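Local coordinates for protein SCO1 homolog 1, mitochondrial (Arabidopsis thaliana, PDB 6N5U) that binds copper(I) in a thioredoxin-fold domain and acts as a Sco-like metallochaperone thought to supply copper to the CuA centre of mitochondrial cytochrome c oxidase, at residues D67-I73 and K95-L99; K52-A56 and H152-T158; K31-F37 and V134-P140; I9-L15 and V109-R114. All coordinates share one frame; numbering follows the deposited sequence.

Contact 1: residues D67-I73 and K95-L99; sequences DVVPVFI and KLIGL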
loop_
_atom_site.group_PDB
_atom_site.type_symbol
_atom_site.label_atom_id
_atom_site.label_comp_id
_atom_site.label_asym_id
_atom_site.label_seq_id
_atom_site.Cartn_x
_atom_site.Cartn_y
_atom_site.Cartn_z
ATOM N N ASP A 67 -10.890 2.407 12.367
ATOM C CA ASP A 67 -10.154 1.302 11.753
ATOM C C ASP A 67 -9.730 1.745 10.345
ATOM O O ASP A 67 -10.575 2.050 9.491
ATOM C CB ASP A 67 -11.006 0.019 11.697
ATOM C CG ASP A 67 -11.105 -0.691 13.027
ATOM O OD1 ASP A 67 -10.077 -1.244 13.480
ATOM O OD2 ASP A 67 -12.211 -0.691 13.622
ATOM N N VAL A 68 -8.419 1.866 10.141
ATOM C CA VAL A 68 -7.858 2.248 8.851
ATOM C C VAL A 68 -7.228 0.989 8.267
ATOM O O VAL A 68 -6.521 0.274 8.984
ATOM C CB VAL A 68 -6.889 3.451 8.929
ATOM C CG1 VAL A 68 -6.387 3.828 7.546
ATOM C CG2 VAL A 68 -7.568 4.651 9.578
ATOM N N VAL A 69 -7.536 0.678 6.987
ATOM C CA VAL A 69 -7.046 -0.534 6.342
ATOM C C VAL A 69 -5.761 -0.277 5.581
ATOM O O VAL A 69 -5.784 0.467 4.604
ATOM C CB VAL A 69 -8.102 -1.270 5.467
ATOM C CG1 VAL A 69 -7.574 -2.619 4.983
ATOM C CG2 VAL A 69 -9.427 -1.443 6.209
ATOM N N PRO A 70 -4.637 -0.922 5.981
ATOM C CA PRO A 70 -3.405 -0.761 5.204
ATOM C C PRO A 70 -3.482 -1.669 3.977
ATOM O O PRO A 70 -4.012 -2.793 4.063
ATOM C CB PRO A 70 -2.307 -1.181 6.191
ATOM C CG PRO A 70 -2.973 -2.142 7.143
ATOM C CD PRO A 70 -4.451 -1.864 7.119
ATOM N N VAL A 71 -3.018 -1.150 2.820
ATOM C CA VAL A 71 -3.005 -1.884 1.564
ATOM C C VAL A 71 -1.613 -1.861 0.895
ATOM O O VAL A 71 -1.128 -0.796 0.496
ATOM C CB VAL A 71 -4.137 -1.422 0.604
ATOM C CG1 VAL A 71 -4.018 -2.085 -0.781
ATOM C CG2 VAL A 71 -5.519 -1.663 1.211
ATOM N N PHE A 72 -1.005 -3.041 0.727
ATOM C CA PHE A 72 0.257 -3.187 0.006
ATOM C C PHE A 72 -0.041 -3.536 -1.473
ATOM O O PHE A 72 -0.683 -4.555 -1.721
ATOM C CB PHE A 72 1.087 -4.302 0.645
ATOM C CG PHE A 72 2.284 -4.779 -0.136
ATOM C CD1 PHE A 72 3.496 -4.107 -0.059
ATOM C CD2 PHE A 72 2.223 -5.944 -0.891
ATOM C CE1 PHE A 72 4.616 -4.575 -0.759
ATOM C CE2 PHE A 72 3.342 -6.403 -1.599
ATOM C CZ PHE A 72 4.526 -5.712 -1.536
ATOM N N ILE A 73 0.400 -2.693 -2.443
ATOM C CA ILE A 73 0.229 -2.978 -3.881
ATOM C C ILE A 73 1.613 -3.237 -4.458
ATOM O O ILE A 73 2.508 -2.416 -4.287
ATOM C CB ILE A 73 -0.527 -1.867 -4.616
ATOM C CG1 ILE A 73 -1.884 -1.579 -3.939
ATOM C CG2 ILE A 73 -0.672 -2.213 -6.127
ATOM C CD1 ILE A 73 -2.723 -0.408 -4.584
ATOM N N LYS A 95 -4.076 -7.063 9.609
ATOM C CA LYS A 95 -5.110 -6.416 8.818
ATOM C C LYS A 95 -4.569 -5.803 7.536
ATOM O O LYS A 95 -5.293 -5.068 6.860
ATOM C CB LYS A 95 -5.918 -5.418 9.681
ATOM C CG LYS A 95 -6.915 -6.151 10.603
ATOM C CD LYS A 95 -7.477 -5.267 11.680
ATOM C CE LYS A 95 -8.538 -5.948 12.512
ATOM N NZ LYS A 95 -9.181 -4.987 13.454
ATOM N N LEU A 96 -3.353 -6.224 7.120
ATOM C CA LEU A 96 -2.731 -5.736 5.888
ATOM C C LEU A 96 -3.076 -6.595 4.669
ATOM O O LEU A 96 -2.615 -7.725 4.559
ATOM C CB LEU A 96 -1.193 -5.550 6.054
ATOM C CG LEU A 96 -0.311 -5.226 4.819
ATOM C CD1 LEU A 96 -0.640 -3.887 4.203
ATOM C CD2 LEU A 96 1.138 -5.233 5.199
ATOM N N ILE A 97 -3.866 -6.020 3.745
ATOM C CA ILE A 97 -4.291 -6.573 2.450
ATOM C C ILE A 97 -3.128 -6.429 1.450
ATOM O O ILE A 97 -2.500 -5.369 1.371
ATOM C CB ILE A 97 -5.564 -5.800 1.958
ATOM C CG1 ILE A 97 -6.774 -6.084 2.879
ATOM C CG2 ILE A 97 -5.898 -6.068 0.472
ATOM C CD1 ILE A 97 -8.075 -5.336 2.498
ATOM N N GLY A 98 -2.881 -7.480 0.687
ATOM C CA GLY A 98 -1.860 -7.502 -0.347
ATOM C C GLY A 98 -2.493 -7.625 -1.716
ATOM O O GLY A 98 -3.315 -8.515 -1.922
ATOM N N LEU A 99 -2.165 -6.697 -2.651
ATOM C CA LEU A 99 -2.684 -6.677 -4.019
ATOM C C LEU A 99 -1.573 -6.872 -5.001
ATOM O O LEU A 99 -0.508 -6.276 -4.880
ATOM C CB LEU A 99 -3.437 -5.388 -4.355
ATOM C CG LEU A 99 -4.606 -4.946 -3.469
ATOM C CD1 LEU A 99 -5.209 -3.659 -4.003
ATOM C CD2 LEU A 99 -5.689 -6.015 -3.365
#

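Contact 2: residues K52-A56 and H152-T158; sequences KLAAA and HDVDSLT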
loop_
_atom_site.group_PDB
_atom_site.type_symbol
_atom_site.label_atom_id
_atom_site.label_comp_id
_atom_site.label_asym_id
_atom_site.label_seq_id
_atom_site.Cartn_x
_atom_site.Cartn_y
_atom_site.Cartn_z
ATOM N N LYS A 52 6.232 1.078 9.924
ATOM C CA LYS A 52 5.717 2.426 10.229
ATOM C C LYS A 52 4.197 2.441 10.056
ATOM O O LYS A 52 3.492 2.820 10.977
ATOM C CB LYS A 52 6.337 3.470 9.274
ATOM C CG LYS A 52 6.052 4.935 9.646
ATOM C CD LYS A 52 5.934 5.887 8.448
ATOM C CE LYS A 52 7.161 5.974 7.567
ATOM N NZ LYS A 52 6.951 6.943 6.460
ATOM N N LEU A 53 3.701 1.967 8.893
ATOM C CA LEU A 53 2.278 1.888 8.578
ATOM C C LEU A 53 1.482 1.005 9.551
ATOM O O LEU A 53 0.432 1.434 10.013
ATOM C CB LEU A 53 2.068 1.451 7.117
ATOM C CG LEU A 53 0.626 1.378 6.615
ATOM C CD1 LEU A 53 -0.117 2.713 6.834
ATOM C CD2 LEU A 53 0.589 0.923 5.146
ATOM N N ALA A 54 1.982 -0.198 9.886
ATOM C CA ALA A 54 1.314 -1.118 10.787
ATOM C C ALA A 54 1.185 -0.500 12.169
ATOM O O ALA A 54 0.091 -0.524 12.739
ATOM C CB ALA A 54 2.090 -2.409 10.854
ATOM N N ALA A 55 2.266 0.128 12.678
ATOM C CA ALA A 55 2.247 0.777 13.990
ATOM C C ALA A 55 1.361 2.009 13.961
ATOM O O ALA A 55 0.724 2.312 14.974
ATOM C CB ALA A 55 3.654 1.136 14.430
ATOM N N ALA A 56 1.290 2.702 12.785
ATOM C CA ALA A 56 0.436 3.883 12.581
ATOM C C ALA A 56 -1.051 3.462 12.627
ATOM O O ALA A 56 -1.825 4.102 13.345
ATOM C CB ALA A 56 0.766 4.573 11.275
ATOM N N HIS A 152 7.935 11.073 6.918
ATOM C CA HIS A 152 7.023 10.871 8.036
ATOM C C HIS A 152 7.510 9.763 8.968
ATOM O O HIS A 152 8.097 8.791 8.506
ATOM C CB HIS A 152 5.611 10.534 7.536
ATOM C CG HIS A 152 4.838 11.729 7.076
ATOM N ND1 HIS A 152 4.294 12.631 7.978
ATOM C CD2 HIS A 152 4.561 12.146 5.822
ATOM C CE1 HIS A 152 3.704 13.558 7.246
ATOM N NE2 HIS A 152 3.841 13.313 5.942
ATOM N N ASP A 153 7.328 9.961 10.288
ATOM C CA ASP A 153 7.582 9.038 11.380
ATOM C C ASP A 153 6.200 8.482 11.759
ATOM O O ASP A 153 5.193 9.032 11.304
ATOM C CB ASP A 153 8.100 9.846 12.590
ATOM C CG ASP A 153 9.578 10.042 12.752
ATOM O OD1 ASP A 153 10.355 9.497 11.911
ATOM O OD2 ASP A 153 9.969 10.733 13.719
ATOM N N VAL A 154 6.126 7.441 12.628
ATOM C CA VAL A 154 4.825 6.892 13.079
ATOM C C VAL A 154 3.909 8.000 13.640
ATOM O O VAL A 154 2.718 8.037 13.324
ATOM C CB VAL A 154 4.996 5.708 14.051
ATOM C CG1 VAL A 154 3.742 5.467 14.881
ATOM C CG2 VAL A 154 5.359 4.447 13.295
ATOM N N ASP A 155 4.495 8.934 14.403
ATOM C CA ASP A 155 3.755 10.028 15.008
ATOM C C ASP A 155 3.205 11.016 13.981
ATOM O O ASP A 155 2.043 11.382 14.078
ATOM C CB ASP A 155 4.586 10.730 16.093
ATOM C CG ASP A 155 4.854 9.907 17.332
ATOM O OD1 ASP A 155 4.218 8.844 17.487
ATOM O OD2 ASP A 155 5.681 10.345 18.166
ATOM N N SER A 156 4.005 11.411 12.982
ATOM C CA SER A 156 3.528 12.370 11.979
ATOM C C SER A 156 2.515 11.776 10.983
ATOM O O SER A 156 1.741 12.525 10.378
ATOM C CB SER A 156 4.687 13.048 11.259
ATOM O OG SER A 156 5.732 12.143 10.956
ATOM N N LEU A 157 2.505 10.434 10.837
ATOM C CA LEU A 157 1.552 9.722 9.986
ATOM C C LEU A 157 0.229 9.622 10.741
ATOM O O LEU A 157 -0.808 10.037 10.214
ATOM C CB LEU A 157 2.072 8.318 9.573
ATOM C CG LEU A 157 1.202 7.489 8.573
ATOM C CD1 LEU A 157 0.826 8.308 7.345
ATOM C CD2 LEU A 157 1.906 6.214 8.140
ATOM N N THR A 158 0.286 9.126 11.999
ATOM C CA THR A 158 -0.865 8.969 12.889
ATOM C C THR A 158 -1.594 10.301 13.029
ATOM O O THR A 158 -2.740 10.397 12.591
ATOM C CB THR A 158 -0.422 8.369 14.225
ATOM O OG1 THR A 158 0.214 7.109 13.976
ATOM C CG2 THR A 158 -1.572 8.201 15.206
#

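Contact 3: residues K31-F37 and V134-P140; sequences KWTILYF and VMYLMSP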
loop_
_atom_site.group_PDB
_atom_site.type_symbol
_atom_site.label_atom_id
_atom_site.label_comp_id
_atom_site.label_asym_id
_atom_site.label_seq_id
_atom_site.Cartn_x
_atom_site.Cartn_y
_atom_site.Cartn_z
ATOM N N LYS A 31 -14.458 1.623 4.282
ATOM C CA LYS A 31 -13.475 1.904 5.336
ATOM C C LYS A 31 -12.370 2.837 4.841
ATOM O O LYS A 31 -12.047 2.808 3.646
ATOM C CB LYS A 31 -12.818 0.595 5.832
ATOM C CG LYS A 31 -13.703 -0.281 6.718
ATOM C CD LYS A 31 -12.901 -0.966 7.804
ATOM C CE LYS A 31 -13.732 -1.951 8.585
ATOM N NZ LYS A 31 -12.965 -2.548 9.707
ATOM N N TRP A 32 -11.762 3.641 5.766
ATOM C CA TRP A 32 -10.595 4.501 5.470
ATOM C C TRP A 32 -9.440 3.562 5.122
ATOM O O TRP A 32 -9.235 2.546 5.815
ATOM C CB TRP A 32 -10.199 5.375 6.670
ATOM C CG TRP A 32 -11.038 6.594 6.818
ATOM C CD1 TRP A 32 -12.194 6.706 7.526
ATOM C CD2 TRP A 32 -10.826 7.864 6.189
ATOM N NE1 TRP A 32 -12.695 7.978 7.412
ATOM C CE2 TRP A 32 -11.890 8.702 6.576
ATOM C CE3 TRP A 32 -9.825 8.383 5.354
ATOM C CZ2 TRP A 32 -11.989 10.023 6.155
ATOM C CZ3 TRP A 32 -9.934 9.694 4.922
ATOM C CH2 TRP A 32 -10.998 10.502 5.335
ATOM N N THR A 33 -8.724 3.877 4.029
ATOM C CA THR A 33 -7.667 3.028 3.488
ATOM C C THR A 33 -6.364 3.782 3.246
ATOM O O THR A 33 -6.396 4.938 2.809
ATOM C CB THR A 33 -8.219 2.376 2.206
ATOM O OG1 THR A 33 -9.372 1.598 2.533
ATOM C CG2 THR A 33 -7.212 1.511 1.482
ATOM N N ILE A 34 -5.218 3.119 3.503
ATOM C CA ILE A 34 -3.894 3.683 3.214
ATOM C C ILE A 34 -3.213 2.744 2.237
ATOM O O ILE A 34 -2.992 1.594 2.588
ATOM C CB ILE A 34 -3.003 4.007 4.458
ATOM C CG1 ILE A 34 -3.701 4.998 5.421
ATOM C CG2 ILE A 34 -1.639 4.561 4.005
ATOM C CD1 ILE A 34 -3.079 5.127 6.820
ATOM N N LEU A 35 -2.897 3.216 1.008
ATOM C CA LEU A 35 -2.267 2.380 -0.034
ATOM C C LEU A 35 -0.765 2.644 -0.103
ATOM O O LEU A 35 -0.365 3.800 -0.185
ATOM C CB LEU A 35 -2.876 2.613 -1.431
ATOM C CG LEU A 35 -4.386 2.683 -1.614
ATOM C CD1 LEU A 35 -4.711 3.380 -2.915
ATOM C CD2 LEU A 35 -5.009 1.313 -1.685
ATOM N N TYR A 36 0.055 1.587 -0.045
ATOM C CA TYR A 36 1.513 1.672 -0.113
ATOM C C TYR A 36 1.950 0.801 -1.272
ATOM O O TYR A 36 1.569 -0.374 -1.352
ATOM C CB TYR A 36 2.219 1.249 1.222
ATOM C CG TYR A 36 3.734 1.201 1.119
ATOM C CD1 TYR A 36 4.491 2.371 1.139
ATOM C CD2 TYR A 36 4.403 -0.003 0.908
ATOM C CE1 TYR A 36 5.874 2.347 0.932
ATOM C CE2 TYR A 36 5.786 -0.041 0.701
ATOM C CZ TYR A 36 6.520 1.136 0.727
ATOM O OH TYR A 36 7.884 1.118 0.537
ATOM N N PHE A 37 2.727 1.374 -2.181
ATOM C CA PHE A 37 3.217 0.622 -3.342
ATOM C C PHE A 37 4.629 0.154 -3.001
ATOM O O PHE A 37 5.457 0.963 -2.549
ATOM C CB PHE A 37 3.185 1.503 -4.609
ATOM C CG PHE A 37 1.799 1.790 -5.170
ATOM C CD1 PHE A 37 0.950 2.703 -4.548
ATOM C CD2 PHE A 37 1.359 1.166 -6.339
ATOM C CE1 PHE A 37 -0.328 2.948 -5.045
ATOM C CE2 PHE A 37 0.078 1.421 -6.844
ATOM C CZ PHE A 37 -0.760 2.302 -6.182
ATOM N N VAL A 134 5.728 6.121 -1.436
ATOM C CA VAL A 134 4.456 6.809 -1.310
ATOM C C VAL A 134 3.385 6.072 -0.457
ATOM O O VAL A 134 3.338 4.855 -0.448
ATOM C CB VAL A 134 3.966 7.013 -2.781
ATOM C CG1 VAL A 134 2.563 7.545 -2.834
ATOM C CG2 VAL A 134 4.884 7.941 -3.565
ATOM N N MET A 135 2.501 6.837 0.199
ATOM C CA MET A 135 1.330 6.363 0.932
ATOM C C MET A 135 0.179 7.283 0.566
ATOM O O MET A 135 0.346 8.514 0.491
ATOM C CB MET A 135 1.535 6.299 2.457
ATOM C CG MET A 135 2.475 5.213 2.875
ATOM S SD MET A 135 2.914 5.155 4.607
ATOM C CE MET A 135 3.701 6.851 4.828
ATOM N N TYR A 136 -0.986 6.681 0.324
ATOM C CA TYR A 136 -2.172 7.408 -0.114
ATOM C C TYR A 136 -3.327 7.149 0.810
ATOM O O TYR A 136 -3.790 6.009 0.907
ATOM C CB TYR A 136 -2.569 6.968 -1.539
ATOM C CG TYR A 136 -1.587 7.309 -2.627
ATOM C CD1 TYR A 136 -1.417 8.624 -3.050
ATOM C CD2 TYR A 136 -0.878 6.313 -3.292
ATOM C CE1 TYR A 136 -0.553 8.945 -4.093
ATOM C CE2 TYR A 136 -0.020 6.621 -4.352
ATOM C CZ TYR A 136 0.137 7.941 -4.750
ATOM O OH TYR A 136 1.052 8.297 -5.709
ATOM N N LEU A 137 -3.807 8.189 1.485
ATOM C CA LEU A 137 -4.932 7.998 2.378
ATOM C C LEU A 137 -6.195 8.226 1.554
ATOM O O LEU A 137 -6.490 9.356 1.156
ATOM C CB LEU A 137 -4.826 8.911 3.626
ATOM C CG LEU A 137 -6.096 9.166 4.457
ATOM C CD1 LEU A 137 -6.381 8.020 5.419
ATOM C CD2 LEU A 137 -6.000 10.471 5.180
ATOM N N MET A 138 -6.874 7.121 1.224
ATOM C CA MET A 138 -8.146 7.069 0.504
ATOM C C MET A 138 -9.226 7.056 1.581
ATOM O O MET A 138 -8.992 6.523 2.670
ATOM C CB MET A 138 -8.264 5.768 -0.321
ATOM C CG MET A 138 -7.195 5.587 -1.374
ATOM S SD MET A 138 -7.195 6.888 -2.633
ATOM C CE MET A 138 -5.663 7.522 -2.341
ATOM N N SER A 139 -10.398 7.628 1.279
ATOM C CA SER A 139 -11.526 7.692 2.208
ATOM C C SER A 139 -12.494 6.463 2.091
ATOM O O SER A 139 -12.229 5.581 1.257
ATOM C CB SER A 139 -12.257 9.023 2.048
ATOM O OG SER A 139 -12.571 9.315 0.698
ATOM N N PRO A 140 -13.599 6.359 2.895
ATOM C CA PRO A 140 -14.499 5.194 2.768
ATOM C C PRO A 140 -15.267 5.089 1.443
ATOM O O PRO A 140 -15.922 4.072 1.203
ATOM C CB PRO A 140 -15.439 5.338 3.972
ATOM C CG PRO A 140 -14.744 6.284 4.899
ATOM C CD PRO A 140 -14.065 7.242 3.984
#

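Contact 4: residues I9-L15 and V109-R114; sequences IGGPFSL and VARSYR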
loop_
_atom_site.group_PDB
_atom_site.type_symbol
_atom_site.label_atom_id
_atom_site.label_comp_id
_atom_site.label_asym_id
_atom_site.label_seq_id
_atom_site.Cartn_x
_atom_site.Cartn_y
_atom_site.Cartn_z
ATOM N N ILE A 9 -6.059 11.822 -8.165
ATOM C CA ILE A 9 -5.017 10.798 -8.178
ATOM C C ILE A 9 -5.624 9.501 -7.697
ATOM O O ILE A 9 -6.094 9.404 -6.567
ATOM C CB ILE A 9 -3.729 11.280 -7.436
ATOM C CG1 ILE A 9 -2.703 10.160 -7.170
ATOM C CG2 ILE A 9 -4.042 12.025 -6.170
ATOM C CD1 ILE A 9 -1.266 10.749 -6.904
ATOM N N GLY A 10 -5.681 8.556 -8.619
ATOM C CA GLY A 10 -6.297 7.252 -8.453
ATOM C C GLY A 10 -7.315 6.989 -9.539
ATOM O O GLY A 10 -7.495 7.804 -10.453
ATOM N N GLY A 11 -7.969 5.848 -9.434
ATOM C CA GLY A 11 -8.986 5.427 -10.380
ATOM C C GLY A 11 -9.172 3.931 -10.395
ATOM O O GLY A 11 -8.420 3.211 -9.730
ATOM N N PRO A 12 -10.149 3.442 -11.195
ATOM C CA PRO A 12 -10.403 1.987 -11.268
ATOM C C PRO A 12 -9.212 1.072 -11.536
ATOM O O PRO A 12 -8.298 1.402 -12.301
ATOM C CB PRO A 12 -11.426 1.867 -12.398
ATOM C CG PRO A 12 -12.133 3.176 -12.395
ATOM C CD PRO A 12 -11.095 4.190 -12.050
ATOM N N PHE A 13 -9.253 -0.098 -10.900
ATOM C CA PHE A 13 -8.264 -1.157 -11.051
ATOM C C PHE A 13 -8.947 -2.513 -10.921
ATOM O O PHE A 13 -10.027 -2.598 -10.337
ATOM C CB PHE A 13 -7.130 -1.021 -10.013
ATOM C CG PHE A 13 -7.516 -1.108 -8.553
ATOM C CD1 PHE A 13 -7.714 -2.342 -7.940
ATOM C CD2 PHE A 13 -7.603 0.038 -7.769
ATOM C CE1 PHE A 13 -8.054 -2.423 -6.590
ATOM C CE2 PHE A 13 -7.921 -0.046 -6.409
ATOM C CZ PHE A 13 -8.145 -1.278 -5.831
ATOM N N SER A 14 -8.318 -3.565 -11.466
ATOM C CA SER A 14 -8.770 -4.941 -11.334
ATOM C C SER A 14 -7.524 -5.727 -10.963
ATOM O O SER A 14 -6.674 -5.981 -11.812
ATOM C CB SER A 14 -9.417 -5.460 -12.614
ATOM O OG SER A 14 -10.156 -6.641 -12.338
ATOM N N LEU A 15 -7.366 -6.009 -9.668
ATOM C CA LEU A 15 -6.198 -6.697 -9.129
ATOM C C LEU A 15 -6.596 -8.008 -8.440
ATOM O O LEU A 15 -7.788 -8.315 -8.348
ATOM C CB LEU A 15 -5.434 -5.755 -8.157
ATOM C CG LEU A 15 -4.772 -4.504 -8.772
ATOM C CD1 LEU A 15 -4.325 -3.546 -7.713
ATOM C CD2 LEU A 15 -3.578 -4.865 -9.607
ATOM N N VAL A 109 -2.699 0.437 -12.651
ATOM C CA VAL A 109 -2.924 0.988 -11.304
ATOM C C VAL A 109 -1.802 1.980 -10.900
ATOM O O VAL A 109 -2.104 3.002 -10.282
ATOM C CB VAL A 109 -3.201 -0.110 -10.233
ATOM C CG1 VAL A 109 -1.977 -0.986 -9.962
ATOM C CG2 VAL A 109 -3.764 0.495 -8.949
ATOM N N ALA A 110 -0.536 1.705 -11.288
ATOM C CA ALA A 110 0.569 2.604 -10.979
ATOM C C ALA A 110 0.363 3.900 -11.745
ATOM O O ALA A 110 0.485 4.966 -11.151
ATOM C CB ALA A 110 1.898 1.959 -11.328
ATOM N N ARG A 111 -0.058 3.812 -13.023
ATOM C CA ARG A 111 -0.373 4.975 -13.853
ATOM C C ARG A 111 -1.448 5.829 -13.170
ATOM O O ARG A 111 -1.234 7.023 -13.009
ATOM C CB ARG A 111 -0.890 4.535 -15.223
ATOM C CG ARG A 111 -0.537 5.487 -16.347
ATOM C CD ARG A 111 -1.483 5.397 -17.535
ATOM N NE ARG A 111 -1.788 4.031 -17.959
ATOM C CZ ARG A 111 -1.014 3.286 -18.745
ATOM N NH1 ARG A 111 0.140 3.762 -19.193
ATOM N NH2 ARG A 111 -1.384 2.055 -19.079
ATOM N N SER A 112 -2.572 5.201 -12.738
ATOM C CA SER A 112 -3.712 5.837 -12.080
ATOM C C SER A 112 -3.307 6.623 -10.836
ATOM O O SER A 112 -3.773 7.746 -10.634
ATOM C CB SER A 112 -4.774 4.798 -11.736
ATOM O OG SER A 112 -5.499 4.419 -12.895
ATOM N N TYR A 113 -2.409 6.050 -10.041
ATOM C CA TYR A 113 -1.906 6.640 -8.803
ATOM C C TYR A 113 -0.645 7.488 -9.034
ATOM O O TYR A 113 -0.117 8.044 -8.096
ATOM C CB TYR A 113 -1.718 5.540 -7.716
ATOM C CG TYR A 113 -3.065 5.079 -7.195
ATOM C CD1 TYR A 113 -3.799 4.109 -7.871
ATOM C CD2 TYR A 113 -3.673 5.717 -6.115
ATOM C CE1 TYR A 113 -5.085 3.758 -7.464
ATOM C CE2 TYR A 113 -4.959 5.375 -5.697
ATOM C CZ TYR A 113 -5.660 4.387 -6.370
ATOM O OH TYR A 113 -6.935 4.052 -5.972
ATOM N N ARG A 114 -0.201 7.634 -10.285
ATOM C CA ARG A 114 0.985 8.432 -10.627
ATOM C C ARG A 114 2.241 7.899 -9.915
ATOM O O ARG A 114 3.011 8.650 -9.312
ATOM C CB ARG A 114 0.763 9.952 -10.401
ATOM C CG ARG A 114 -0.604 10.536 -10.833
ATOM C CD ARG A 114 -0.942 10.190 -12.258
ATOM N NE ARG A 114 -2.087 10.931 -12.762
ATOM C CZ ARG A 114 -2.817 10.536 -13.796
ATOM N NH1 ARG A 114 -2.558 9.380 -14.396
ATOM N NH2 ARG A 114 -3.820 11.288 -14.232
#

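Contact 1: residues D67-I73 and K95-L99
P70 O and I97 N begin a run of parallel pairing that continues through F72 and L99, in the beta-alpha-beta unit of strand 68-74, helix 82-89 and strand 97-100. F72 carries most of it: its N-H reaches I97 O at 2.8 Å, and F72 O receives L99 N at 2.8 Å, both bonds close to straight. Alongside these bonds the alpha carbons of V71, G98 and I73 approach carbonyls of the opposite strand in CA-H...O contacts. Apolar contacts line both sides of the sheet. On the side of V71, I73, I97 and L99, L99 CD1 lies against V71 CG1 (3.8 Å) and runs beside I73 CG1. On the other side L96, with CG anti to the backbone N (chi1 172°), turns CD1 back over the partner strand, 3.7 Å from P70 CB. G98, without a side chain, meets the edge of the F72 ring, and Y88 and V85 pack on F72 beyond. P70 CD rests 3.3 Å from K95 O. A glycine in place of P70 would probably open a gap beside L96 CD1 and take from L53 and I57 of helix 45-64 the ring they pack on. Of charge there is little: K95 NZ stands 3.8 Å from D67 OD1, a long salt bridge, while OD2 pairs with K61. The chemistry implies a junction held by backbone bonds and apolar side chains, with little reliance on charge.

Contact 2: residues K52-A56 and H152-T158
V154 is the main bump on its helix: CG2 slides past the K52 side chain and drops into the hollow between K52 and A55, 3.4 Å from K52 O and 3.9 Å from A55 CB. One turn on, L157 supplies the second bump. Its CD2 branch enters a shallow pocket framed by A56 CB (3.7 Å), the K52 chain, crossed at about a right angle, and L53 CD1. A55 and A56 keep the floor of these hollows low, with K52 and L53 as their walls, and A56 CA comes 5.3 Å from T158 CA. There T158 OG1 lies over A56 CA but bonds to V154 O, which also takes T158 N from the opposite face of the carbonyl. K52 closes the end next to H152: bent at chi2 and chi3, its chain brings NZ to H152 O at 3.0 Å, a weak hydrogen bond, while E49 provides the salt bridge. M135 of strand 135-138 touches both K52 and L157. Two helices inclined at 55° on one face of the central sheet are characteristic of the thioredoxin fold; here the helix whose first turn carries the second metal-binding cysteine, C46, packs beside the C-terminal one.

Contact 3: residues K31-F37 and V134-P140
W32 spreads its indole over S139 and P140: S139 CA lies 3.9 Å from the centroid of the six-membered ring, and P140 CD 3.8 Å from that of the five-membered ring, both as CH-pi contacts on the same face. This lid closes one end of an antiparallel strand pair in the central sheet of the thioredoxin fold. Two hydrogen-bonded pairs, T33 with M138 and L35 with Y136, supply four backbone bonds, among them M138 N to T33 O at 2.7 Å. Between them I34 and L137 form a non-hydrogen-bonded pair, and I34 CG1 meets L137 CD1. Beside I34, the M135 side chain packs its CB on I34 CG2 and its CG at the edge of the Y36 ring; helix 45-64 covers this face, where Y36 touches C46, one of the copper ligands. On the opposite face, that of L35, M138 and Y136, L35, with CG anti to the carbonyl carbon (chi1 -45°), sends CD1 to M138 CG at roughly a right angle, and L28 and Y113 pack on L35 as well. Farther along, F37 crosses Y136 about perpendicularly, its CE1 arriving near the plane of the tyrosine ring, 3.8 Å from CE2.

Contact 4: residues I9-L15 and V109-R114
Y113 sets CG anti to its carbonyl carbon (chi1 -73°), and that turn lays the phenol ring along the N-terminal loop with one face turned to G10. V109 and F13 come together differently: each places one gamma carbon between its backbone N and carbonyl carbon, which sends V109 CG1 toward L15 CD1 and leaves CG2 for F13 CB, 3.8 Å away. At the tyrosine the contact is a CH-pi one. G10 CA sits over the centre of the ring, 3.6 Å from the centroid and 12° off the normal, and G10 and G11 adopt backbone angles suited to glycine. Were Y113 replaced by an alanine, the G10 methylene would probably lose the ring face it rests on, and a gap would open between the loop and M138 and M142, which also pack on the ring. One hydrogen bond ties the backbones: G10 N to S112 O, 2.9 Å, the donor standing above the carbonyl plane. S112 belongs to the last turn of helix 103-112, which finishes in a Schellman motif with R114 at positive phi. R111 O takes the backbone N of R114, and the bent R114 side chain adds NH1 from the opposite face at 3.0 Å. I9 reaches past this helix end, its CD1 lying by Y113 O and 4.0 Å from R114 CG. The loop runs across the end of helix 103-112 on one face of the central sheet: I9 and Y113 rest on strand 135-138, F13 and L15 pack against L99 of strand 97-100, and L15 lies in strand 14-17, which pairs with strand 22-24.

How the contacts relate
Contacts 1 and 3 are the sheet itself, their centres about 8 Å apart and their strands joined by backbone bonds of V71 with I34 and Y36. Contact 2 lies over one face and contact 4 over the other, about 24 Å between centres and without touching each other. Both reach the sheet: L53 and L157 pack on I34 and M135, while L35, F37 and Y136 meet Y113 and I9. First segments come in the order 4, 3, 2, 1, second segments in the order 1, 4, 3, 2, so distant parts of the chain interlock. Two copper ligands, C42 and C46, stand just after strand 32-38, beside the core these contacts build, with H131 completing the site from just before strand 135-138.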